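Local coordinates for MtVAO615 (Myceliophthora thermophila, PDB 6F72), which probably works as a secreted oxidoreductase whose bicovalently bound FAD, once reduced, reacts rapidly with molecular oxygen, although no substrate has yet been identified, at residues Ile301-Leu307 with Val382-Ser388; His237-Ser241 with Tyr391-Phe395; Gly336-Phe340 with Tyr352-Pro356. All blocks are in the same frame, centred on the assembly; numbering follows the deposited sequence.

Contact 1: Ile301-Leu307 with Val382-Ser388; sequences IVGGTLL and VVQPRVS
The side chains of Leu306 and Gln384 run alongside each other in an antiparallel strand pair, where 382-388 closes one border of the seven-stranded sheet, a sheet that probably corresponds to the substrate (cap) domain of VAO-type relatives. The two strands run at 167° to each other and are tied by three hydrogen-bonded pairs, Val302-Ser388, Gly304-Arg386 and Leu306-Gln384.

On the face shared by these pairs Leu306 CD1 rests 3.5 Å from Gln384 OE1. With CG set anti to its own backbone N (chi1 -167°), the leucine swings its other branch along the strand, where CD2 meets Val382 CG1 at 3.9 Å, the two side chains crossing at a slant. Further along the same face, Arg386 CG leans over Gly304, which brings no side chain of its own, and the rest of the exposed arginine runs along Thr397 and Tyr398 of helix 391-399. The same helix places His394 against both Val302 and Ser388.

Thr305 and Leu307 turn to the other face with Val383, Pro385 and Val387, and helix 360-376 covers this face through Leu367 and Leu371. At the start of 301-307, Ile301 CG2 packs against Val387 CG1 at 3.8 Å.

Two donors share Leu306 O: Gln384 N at 2.9 Å from the partner strand, and Thr305 OG1 at 2.8 Å, which comes from 60° above the carbonyl plane and so holds the threonine hydroxyl against its own strand. At the Ser388 end a water bridges the strands, donating to Val302 O at 2.9 Å and lying 2.7 Å from Ser388 OG.

Contact 2: His237-Ser241 with Tyr391-Phe395; sequences HSILS and YYDHF. With FAD (flavin-adenine dinucleotide), chain E.
Ser238 OG, 4.3 Å from Tyr391 OH across the contact, is held by two hydrogen bonds: Leu240 N donates to it at 3.1 Å, and it is also bonded to Gly219 O. The first bond caps the type I turn Ser238-Ser241, which leads into helix 241-244, and this turn presents Ile239 and Leu240 to helix 391-399.

Leu240 caps one face of the Tyr391 ring, coming from the opposite direction. Its CD1 stands over that face, offset toward the rim, 3.7 Å from the ring centroid and 17° off the normal, a CH-pi contact, while CG approaches CZ of the same ring at 3.6 Å. With CG anti to its backbone N (chi1 178°), Tyr391 sends its ring out from the helix toward the turn.

Ile239 works at the ring's rim instead. A chi1 of 60°, between backbone N and carbonyl carbon, puts Ile239 CG1 3.3 Å from Tyr391 OH. CD1 then fits among three rings: near the edge of Tyr391, in the plane of the His394 ring at its edge, 3.9 Å from NE2, and obliquely against Phe395. His394 NE2 is also hydrogen-bonded to Thr354 OG1, which helps to orient the imidazole beside this methyl.

The same loop reaches the cofactor at its start, where His237 N donates to flavin O2 at 3.1 Å. The buried packing therefore links the pyrimidine side of the flavin, through one short turn, to the helix beyond.

Around it, Thr221 touches Ile239 and Val218 touches Ser238, Val302 of strand 302-310 lies against Tyr391 and His394, and Thr354 and Pro356 of strand 348-356 back Ile239 and Leu240, so that the loop and helix 391-399 both lie against the large antiparallel sheet.

Contact 3: Gly336-Phe340 with Tyr352-Pro356; sequences GGNSF and YGTMP
Ser339 and Thr354 form the hydrogen-bonded pair near the open end of a beta hairpin, strands 339-344 and 348-356, in the middle of the seven-stranded sheet. Ser339 N to Thr354 O and Thr354 N to Ser339 O are both 2.9 Å. Just before the strand, Gly337 ends helix 316-335 in a Schellman motif, and the chain turns directly into the hairpin.

Packing contacts flank this pair. Asn338 points OD1 across to Met355, 3.2 Å from its CA and against its CB, while ND2 is held by Phe333 O of the preceding helix, which settles how the amide is turned. On the other flank the Phe340 ring meets the backbone of Gly353 obliquely, with Phe340 CE1 3.6 Å from the glycine CA. Phe333 stacks on this ring and Phe370 meets it edge-to-face.

Polar groups occupy the face bearing Ser339 and Thr354. Ser339 OG packs 3.4 Å from Thr354 CB and is also hydrogen-bonded to Ile239 O of the loop that leads to helix 241-244; Thr354 OG1 has His394 NE2 of helix 391-399 as its partner. A single water joins the pair, donating to Tyr352 O at 2.9 Å and to Ser339 OG at 3.3 Å, and sitting 2.8 Å from Thr354 OG1.

Overall arrangement
Contacts 1 and 3 belong to one antiparallel sheet and are joined by strands 302-310 and 348-356, with Gly303 O meeting Met355 N at 2.7 Å. Contact 1 lies at the sheet's border, with exposed polar side chains and a sugar near Val382; contact 3 is buried, and aromatic rings crowd one of its faces. Contact 2, also buried, is the one that reaches the flavin; it has no hydrogen bond between its two segments and rests on packing, including a CH-pi contact, whereas the strand pairs rest on backbone hydrogen bonds. His394 of contact 2 touches residues of both other contacts, with a probable hydrogen bond to Thr354.

Contact 1: Ile301-Leu307 with Val382-Ser388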
loop_
_atom_site.group_PDB
_atom_site.type_symbol
_atom_site.label_atom_id
_atom_site.label_comp_id
_atom_site.label_asym_id
_atom_site.label_seq_id
_atom_site.Cartn_x
_atom_site.Cartn_y
_atom_site.Cartn_z
ATOM N N ILE A 301 23.495 3.645 13.878
ATOM C CA ILE A 301 22.673 3.851 15.075
ATOM C C ILE A 301 21.308 4.487 14.739
ATOM O O ILE A 301 21.239 5.428 13.950
ATOM C CB ILE A 301 23.510 4.649 16.130
ATOM C CG1 ILE A 301 24.103 3.714 17.190
ATOM C CG2 ILE A 301 22.740 5.785 16.802
ATOM C CD1 ILE A 301 25.340 2.956 16.754
ATOM N N VAL A 302 20.228 3.923 15.286
ATOM C CA VAL A 302 18.878 4.487 15.133
ATOM C C VAL A 302 18.243 4.665 16.513
ATOM O O VAL A 302 18.053 3.689 17.252
ATOM C CB VAL A 302 17.949 3.643 14.207
ATOM C CG1 VAL A 302 16.556 4.264 14.110
ATOM C CG2 VAL A 302 18.535 3.519 12.811
ATOM N N GLY A 303 17.937 5.918 16.849
ATOM C CA GLY A 303 17.229 6.251 18.085
ATOM C C GLY A 303 15.745 5.928 18.003
ATOM O O GLY A 303 15.098 6.141 16.972
ATOM N N GLY A 304 15.200 5.417 19.097
ATOM C CA GLY A 304 13.803 5.001 19.122
ATOM C C GLY A 304 13.136 5.313 20.436
ATOM O O GLY A 304 13.810 5.517 21.451
ATOM N N THR A 305 11.809 5.373 20.409
ATOM C CA THR A 305 11.027 5.475 21.632
ATOM C C THR A 305 9.599 5.008 21.470
ATOM O O THR A 305 9.033 5.059 20.372
ATOM C CB THR A 305 11.024 6.906 22.228
ATOM O OG1 THR A 305 10.570 6.836 23.583
ATOM C CG2 THR A 305 10.126 7.873 21.424
ATOM N N LEU A 306 9.045 4.534 22.582
ATOM C CA LEU A 306 7.614 4.562 22.808
ATOM C C LEU A 306 7.327 5.886 23.509
ATOM O O LEU A 306 8.022 6.266 24.461
ATOM C CB LEU A 306 7.154 3.376 23.673
ATOM C CG LEU A 306 5.651 3.071 23.766
ATOM C CD1 LEU A 306 5.428 1.584 23.979
ATOM C CD2 LEU A 306 4.950 3.856 24.872
ATOM N N LEU A 307 6.310 6.586 23.015
ATOM C CA LEU A 307 5.772 7.759 23.686
ATOM C C LEU A 307 4.250 7.683 23.711
ATOM O O LEU A 307 3.596 7.815 22.671
ATOM C CB LEU A 307 6.273 9.051 23.020
ATOM C CG LEU A 307 5.656 10.414 23.380
ATOM C CD1 LEU A 307 5.769 10.736 24.867
ATOM C CD2 LEU A 307 6.297 11.503 22.531
ATOM N N VAL A 382 4.023 7.806 29.093
ATOM C CA VAL A 382 4.853 6.598 29.092
ATOM C C VAL A 382 5.937 6.847 28.044
ATOM O O VAL A 382 5.648 7.041 26.855
ATOM C CB VAL A 382 4.048 5.309 28.791
ATOM C CG1 VAL A 382 4.964 4.087 28.745
ATOM C CG2 VAL A 382 2.947 5.104 29.827
ATOM N N VAL A 383 7.181 6.892 28.514
ATOM C CA VAL A 383 8.336 7.213 27.677
ATOM C C VAL A 383 9.330 6.078 27.826
ATOM O O VAL A 383 9.807 5.809 28.933
ATOM C CB VAL A 383 9.044 8.526 28.100
ATOM C CG1 VAL A 383 9.946 9.036 26.978
ATOM C CG2 VAL A 383 8.049 9.603 28.516
ATOM N N GLN A 384 9.634 5.414 26.715
ATOM C CA GLN A 384 10.598 4.310 26.716
ATOM C C GLN A 384 11.602 4.501 25.581
ATOM O O GLN A 384 11.429 3.942 24.492
ATOM C CB GLN A 384 9.887 2.943 26.674
ATOM C CG GLN A 384 9.235 2.571 28.006
ATOM C CD GLN A 384 8.117 1.539 27.908
ATOM O OE1 GLN A 384 7.365 1.484 26.927
ATOM N NE2 GLN A 384 7.987 0.730 28.951
ATOM N N PRO A 385 12.646 5.328 25.827
ATOM C CA PRO A 385 13.665 5.566 24.818
ATOM C C PRO A 385 14.596 4.373 24.699
ATOM O O PRO A 385 14.767 3.626 25.661
ATOM C CB PRO A 385 14.448 6.768 25.370
ATOM C CG PRO A 385 13.694 7.254 26.558
ATOM C CD PRO A 385 12.951 6.064 27.067
ATOM N N ARG A 386 15.172 4.206 23.511
ATOM C CA ARG A 386 16.237 3.229 23.257
ATOM C C ARG A 386 17.095 3.685 22.086
ATOM O O ARG A 386 16.768 4.672 21.412
ATOM C CB ARG A 386 15.676 1.800 23.028
ATOM C CG ARG A 386 14.781 1.621 21.796
ATOM C CD ARG A 386 14.309 0.184 21.584
ATOM N NE ARG A 386 13.443 -0.262 22.671
ATOM C CZ ARG A 386 13.802 -1.096 23.642
ATOM N NH1 ARG A 386 15.017 -1.625 23.675
ATOM N NH2 ARG A 386 12.929 -1.407 24.585
ATOM N N VAL A 387 18.207 2.981 21.875
ATOM C CA VAL A 387 19.057 3.159 20.700
ATOM C C VAL A 387 19.322 1.764 20.104
ATOM O O VAL A 387 19.856 0.887 20.784
ATOM C CB VAL A 387 20.396 3.869 21.039
ATOM C CG1 VAL A 387 21.302 3.946 19.816
ATOM C CG2 VAL A 387 20.167 5.269 21.592
ATOM N N SER A 388 18.939 1.572 18.844
ATOM C CA SER A 388 19.252 0.343 18.107
ATOM C C SER A 388 20.572 0.508 17.339
ATOM O O SER A 388 20.901 1.609 16.901
ATOM C CB SER A 388 18.105 -0.034 17.158
ATOM O OG SER A 388 16.850 0.013 17.827
HETATM O O HOH W 1 15.657 2.406 18.255
#

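Contact 2: His237-Ser241 with Tyr391-Phe395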
loop_
_atom_site.group_PDB
_atom_site.type_symbol
_atom_site.label_atom_id
_atom_site.label_comp_id
_atom_site.label_asym_id
_atom_site.label_seq_id
_atom_site.Cartn_x
_atom_site.Cartn_y
_atom_site.Cartn_z
ATOM N N HIS A 237 5.002 5.828 1.679
ATOM C CA HIS A 237 5.562 6.443 2.874
ATOM C C HIS A 237 6.268 5.424 3.776
ATOM O O HIS A 237 6.096 4.207 3.626
ATOM C CB HIS A 237 4.518 7.280 3.609
ATOM C CG HIS A 237 3.658 6.503 4.554
ATOM N ND1 HIS A 237 2.497 5.868 4.157
ATOM C CD2 HIS A 237 3.774 6.284 5.888
ATOM C CE1 HIS A 237 1.947 5.276 5.203
ATOM N NE2 HIS A 237 2.698 5.518 6.266
ATOM N N SER A 238 7.061 5.944 4.702
ATOM C CA SER A 238 7.996 5.164 5.493
ATOM C C SER A 238 8.357 5.981 6.714
ATOM O O SER A 238 8.312 7.221 6.666
ATOM C CB SER A 238 9.269 4.903 4.668
ATOM O OG SER A 238 10.300 4.277 5.420
ATOM N N ILE A 239 8.746 5.300 7.792
ATOM C CA ILE A 239 9.284 5.958 9.000
ATOM C C ILE A 239 10.649 6.636 8.706
ATOM O O ILE A 239 11.161 7.440 9.498
ATOM C CB ILE A 239 9.341 4.983 10.215
ATOM C CG1 ILE A 239 10.243 3.758 9.920
ATOM C CG2 ILE A 239 7.925 4.553 10.620
ATOM C CD1 ILE A 239 10.673 2.953 11.138
ATOM N N LEU A 240 11.200 6.323 7.538
ATOM C CA LEU A 240 12.472 6.852 7.084
ATOM C C LEU A 240 12.304 8.016 6.102
ATOM O O LEU A 240 13.297 8.566 5.611
ATOM C CB LEU A 240 13.323 5.734 6.443
ATOM C CG LEU A 240 14.108 4.751 7.323
ATOM C CD1 LEU A 240 15.041 3.915 6.448
ATOM C CD2 LEU A 240 14.891 5.407 8.459
ATOM N N SER A 241 11.057 8.387 5.821
ATOM C CA SER A 241 10.777 9.399 4.812
ATOM C C SER A 241 11.277 10.804 5.159
ATOM O O SER A 241 11.671 11.545 4.260
ATOM C CB SER A 241 9.305 9.398 4.421
ATOM O OG SER A 241 9.040 8.277 3.596
ATOM N N TYR A 391 19.163 -0.087 11.561
ATOM C CA TYR A 391 17.763 0.171 11.237
ATOM C C TYR A 391 16.862 -1.052 11.350
ATOM O O TYR A 391 15.753 -0.936 11.887
ATOM C CB TYR A 391 17.619 0.768 9.847
ATOM C CG TYR A 391 16.181 1.022 9.433
ATOM C CD1 TYR A 391 15.353 1.876 10.170
ATOM C CD2 TYR A 391 15.658 0.414 8.294
ATOM C CE1 TYR A 391 14.038 2.108 9.788
ATOM C CE2 TYR A 391 14.349 0.643 7.898
ATOM C CZ TYR A 391 13.547 1.492 8.642
ATOM O OH TYR A 391 12.256 1.711 8.232
ATOM N N TYR A 392 17.321 -2.195 10.819
ATOM C CA TYR A 392 16.571 -3.457 10.837
ATOM C C TYR A 392 16.075 -3.748 12.253
ATOM O O TYR A 392 14.874 -3.945 12.456
ATOM C CB TYR A 392 17.422 -4.615 10.282
ATOM C CG TYR A 392 16.668 -5.922 10.024
ATOM C CD1 TYR A 392 16.378 -6.814 11.072
ATOM C CD2 TYR A 392 16.269 -6.281 8.722
ATOM C CE1 TYR A 392 15.701 -8.008 10.837
ATOM C CE2 TYR A 392 15.589 -7.472 8.480
ATOM C CZ TYR A 392 15.309 -8.333 9.540
ATOM O OH TYR A 392 14.630 -9.510 9.319
ATOM N N ASP A 393 16.997 -3.717 13.219
ATOM C CA ASP A 393 16.685 -3.896 14.642
ATOM C C ASP A 393 15.641 -2.946 15.162
ATOM O O ASP A 393 14.719 -3.380 15.851
ATOM C CB ASP A 393 17.938 -3.769 15.500
ATOM C CG ASP A 393 18.831 -4.978 15.402
ATOM O OD1 ASP A 393 18.526 -5.905 14.616
ATOM O OD2 ASP A 393 19.849 -4.993 16.121
ATOM N N HIS A 394 15.796 -1.658 14.838
ATOM C CA HIS A 394 14.818 -0.624 15.207
ATOM C C HIS A 394 13.436 -0.941 14.644
ATOM O O HIS A 394 12.448 -0.927 15.390
ATOM C CB HIS A 394 15.277 0.761 14.744
ATOM C CG HIS A 394 14.214 1.811 14.824
ATOM N ND1 HIS A 394 13.953 2.518 15.978
ATOM C CD2 HIS A 394 13.354 2.285 13.888
ATOM C CE1 HIS A 394 12.978 3.381 15.750
ATOM N NE2 HIS A 394 12.594 3.257 14.493
ATOM N N PHE A 395 13.387 -1.223 13.338
ATOM C CA PHE A 395 12.146 -1.543 12.646
ATOM C C PHE A 395 11.371 -2.670 13.340
ATOM O O PHE A 395 10.187 -2.508 13.652
ATOM C CB PHE A 395 12.399 -1.899 11.175
ATOM C CG PHE A 395 11.140 -2.031 10.374
ATOM C CD1 PHE A 395 10.447 -3.240 10.331
ATOM C CD2 PHE A 395 10.614 -0.930 9.697
ATOM C CE1 PHE A 395 9.256 -3.355 9.620
ATOM C CE2 PHE A 395 9.433 -1.037 8.968
ATOM C CZ PHE A 395 8.747 -2.253 8.939
HETATM P PA FAD E . -0.775 -5.494 -4.767
HETATM O O1A FAD E . -2.226 -5.498 -4.359
HETATM O O2A FAD E . -0.220 -6.797 -5.269
HETATM O O5B FAD E . -0.570 -4.347 -5.874
HETATM C C5B FAD E . -1.168 -3.056 -5.746
HETATM C C4B FAD E . -1.360 -2.394 -7.106
HETATM O O4B FAD E . -0.103 -2.310 -7.781
HETATM C C3B FAD E . -2.291 -3.137 -8.044
HETATM O O3B FAD E . -2.997 -2.145 -8.800
HETATM C C2B FAD E . -1.371 -3.917 -8.969
HETATM O O2B FAD E . -1.950 -4.109 -10.261
HETATM C C1B FAD E . -0.146 -3.020 -9.030
HETATM N N9A FAD E . 1.142 -3.739 -9.179
HETATM C C8A FAD E . 1.802 -4.384 -8.194
HETATM N N7A FAD E . 2.970 -4.897 -8.656
HETATM C C5A FAD E . 3.066 -4.569 -9.954
HETATM C C6A FAD E . 4.050 -4.799 -11.035
HETATM N N6A FAD E . 5.170 -5.511 -10.780
HETATM N N1A FAD E . 3.782 -4.294 -12.261
HETATM C C2A FAD E . 2.660 -3.589 -12.523
HETATM N N3A FAD E . 1.721 -3.335 -11.578
HETATM C C4A FAD E . 1.866 -3.793 -10.300
HETATM N N1 FAD E . 1.544 1.977 2.323
HETATM C C2 FAD E . 2.381 2.940 2.786
HETATM O O2 FAD E . 2.651 3.916 2.048
HETATM N N3 FAD E . 2.928 2.875 4.020
HETATM C C4 FAD E . 2.689 1.877 4.887
HETATM O O4 FAD E . 3.216 1.861 6.022
HETATM C C4X FAD E . 1.794 0.784 4.448
HETATM N N5 FAD E . 1.511 -0.265 5.250
HETATM C C5X FAD E . 0.680 -1.269 4.845
HETATM C C6 FAD E . 0.401 -2.358 5.699
HETATM C C7 FAD E . -0.459 -3.385 5.250
HETATM C C7M FAD E . -0.754 -4.543 6.186
HETATM C C8 FAD E . -1.062 -3.326 3.868
HETATM C C8M FAD E . -1.918 -4.425 3.257
HETATM C C9 FAD E . -0.770 -2.244 3.044
HETATM C C9A FAD E . 0.072 -1.213 3.473
HETATM N N10 FAD E . 0.374 -0.130 2.613
HETATM C C10 FAD E . 1.221 0.898 3.081
HETATM C "C1'" FAD E . -0.255 -0.044 1.297
HETATM C "C2'" FAD E . 0.567 -0.349 0.081
HETATM O "O2'" FAD E . 1.442 0.755 -0.138
HETATM C "C3'" FAD E . -0.438 -0.475 -1.059
HETATM O "O3'" FAD E . -1.525 -1.353 -0.695
HETATM C "C4'" FAD E . 0.230 -0.971 -2.332
HETATM O "O4'" FAD E . -0.682 -0.847 -3.425
HETATM C "C5'" FAD E . 0.751 -2.401 -2.179
HETATM O "O5'" FAD E . 1.281 -2.890 -3.401
HETATM P P FAD E . 1.591 -4.459 -3.556
HETATM O O1P FAD E . 2.369 -4.917 -2.355
HETATM O O2P FAD E . 2.121 -4.626 -4.961
HETATM O O3P FAD E . 0.105 -5.087 -3.487
#

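Contact 3: Gly336-Phe340 with Tyr352-Pro356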
loop_
_atom_site.group_PDB
_atom_site.type_symbol
_atom_site.label_atom_id
_atom_site.label_comp_id
_atom_site.label_asym_id
_atom_site.label_seq_id
_atom_site.Cartn_x
_atom_site.Cartn_y
_atom_site.Cartn_z
ATOM N N GLY A 336 14.437 17.503 11.321
ATOM C CA GLY A 336 15.720 16.946 11.737
ATOM C C GLY A 336 15.963 15.535 11.218
ATOM O O GLY A 336 16.963 14.917 11.577
ATOM N N GLY A 337 15.051 15.027 10.384
ATOM C CA GLY A 337 15.165 13.701 9.773
ATOM C C GLY A 337 14.442 12.576 10.501
ATOM O O GLY A 337 14.627 11.410 10.163
ATOM N N ASN A 338 13.607 12.933 11.481
ATOM C CA ASN A 338 12.932 11.975 12.366
ATOM C C ASN A 338 11.454 11.814 12.028
ATOM O O ASN A 338 10.905 12.625 11.286
ATOM C CB ASN A 338 13.053 12.427 13.822
ATOM C CG ASN A 338 14.441 12.904 14.180
ATOM O OD1 ASN A 338 15.375 12.119 14.261
ATOM N ND2 ASN A 338 14.577 14.208 14.415
ATOM N N SER A 339 10.816 10.779 12.586
ATOM C CA SER A 339 9.386 10.553 12.388
ATOM C C SER A 339 8.702 9.969 13.612
ATOM O O SER A 339 9.342 9.293 14.434
ATOM C CB SER A 339 9.149 9.615 11.210
ATOM O OG SER A 339 9.639 8.319 11.505
ATOM N N PHE A 340 7.397 10.232 13.716
ATOM C CA PHE A 340 6.516 9.500 14.624
ATOM C C PHE A 340 5.478 8.741 13.836
ATOM O O PHE A 340 4.803 9.308 12.970
ATOM C CB PHE A 340 5.817 10.434 15.615
ATOM C CG PHE A 340 6.597 10.679 16.871
ATOM C CD1 PHE A 340 6.911 9.621 17.738
ATOM C CD2 PHE A 340 7.005 11.973 17.209
ATOM C CE1 PHE A 340 7.631 9.854 18.909
ATOM C CE2 PHE A 340 7.722 12.216 18.377
ATOM C CZ PHE A 340 8.040 11.154 19.225
ATOM N N TYR A 352 5.383 5.585 18.289
ATOM C CA TYR A 352 6.722 5.030 18.142
ATOM C C TYR A 352 7.587 5.997 17.361
ATOM O O TYR A 352 7.239 6.390 16.242
ATOM C CB TYR A 352 6.686 3.690 17.415
ATOM C CG TYR A 352 5.783 2.633 18.018
ATOM C CD1 TYR A 352 5.752 2.397 19.405
ATOM C CD2 TYR A 352 4.989 1.823 17.189
ATOM C CE1 TYR A 352 4.932 1.407 19.947
ATOM C CE2 TYR A 352 4.177 0.818 17.719
ATOM C CZ TYR A 352 4.153 0.620 19.095
ATOM O OH TYR A 352 3.353 -0.374 19.620
ATOM N N GLY A 353 8.701 6.385 17.972
ATOM C CA GLY A 353 9.632 7.336 17.373
ATOM C C GLY A 353 10.776 6.696 16.615
ATOM O O GLY A 353 11.310 5.672 17.039
ATOM N N THR A 354 11.155 7.330 15.503
ATOM C CA THR A 354 12.275 6.902 14.662
ATOM C C THR A 354 13.226 8.092 14.470
ATOM O O THR A 354 12.869 9.108 13.864
ATOM C CB THR A 354 11.777 6.364 13.309
ATOM O OG1 THR A 354 10.952 5.214 13.539
ATOM C CG2 THR A 354 12.941 5.985 12.394
ATOM N N MET A 355 14.431 7.948 15.011
ATOM C CA MET A 355 15.388 9.046 15.091
ATOM C C MET A 355 16.767 8.623 14.548
ATOM O O MET A 355 17.692 8.373 15.331
ATOM C CB MET A 355 15.457 9.568 16.538
ATOM C CG MET A 355 14.166 10.226 17.019
ATOM S SD MET A 355 13.988 10.378 18.808
ATOM C CE MET A 355 13.422 8.726 19.229
ATOM N N PRO A 356 16.902 8.522 13.202
ATOM C CA PRO A 356 18.131 7.943 12.617
ATOM C C PRO A 356 19.404 8.687 13.016
ATOM O O PRO A 356 19.436 9.918 12.998
ATOM C CB PRO A 356 17.880 8.033 11.103
ATOM C CG PRO A 356 16.389 8.055 10.975
ATOM C CD PRO A 356 15.927 8.878 12.149
HETATM O O HOH W 2 8.338 6.172 13.621
#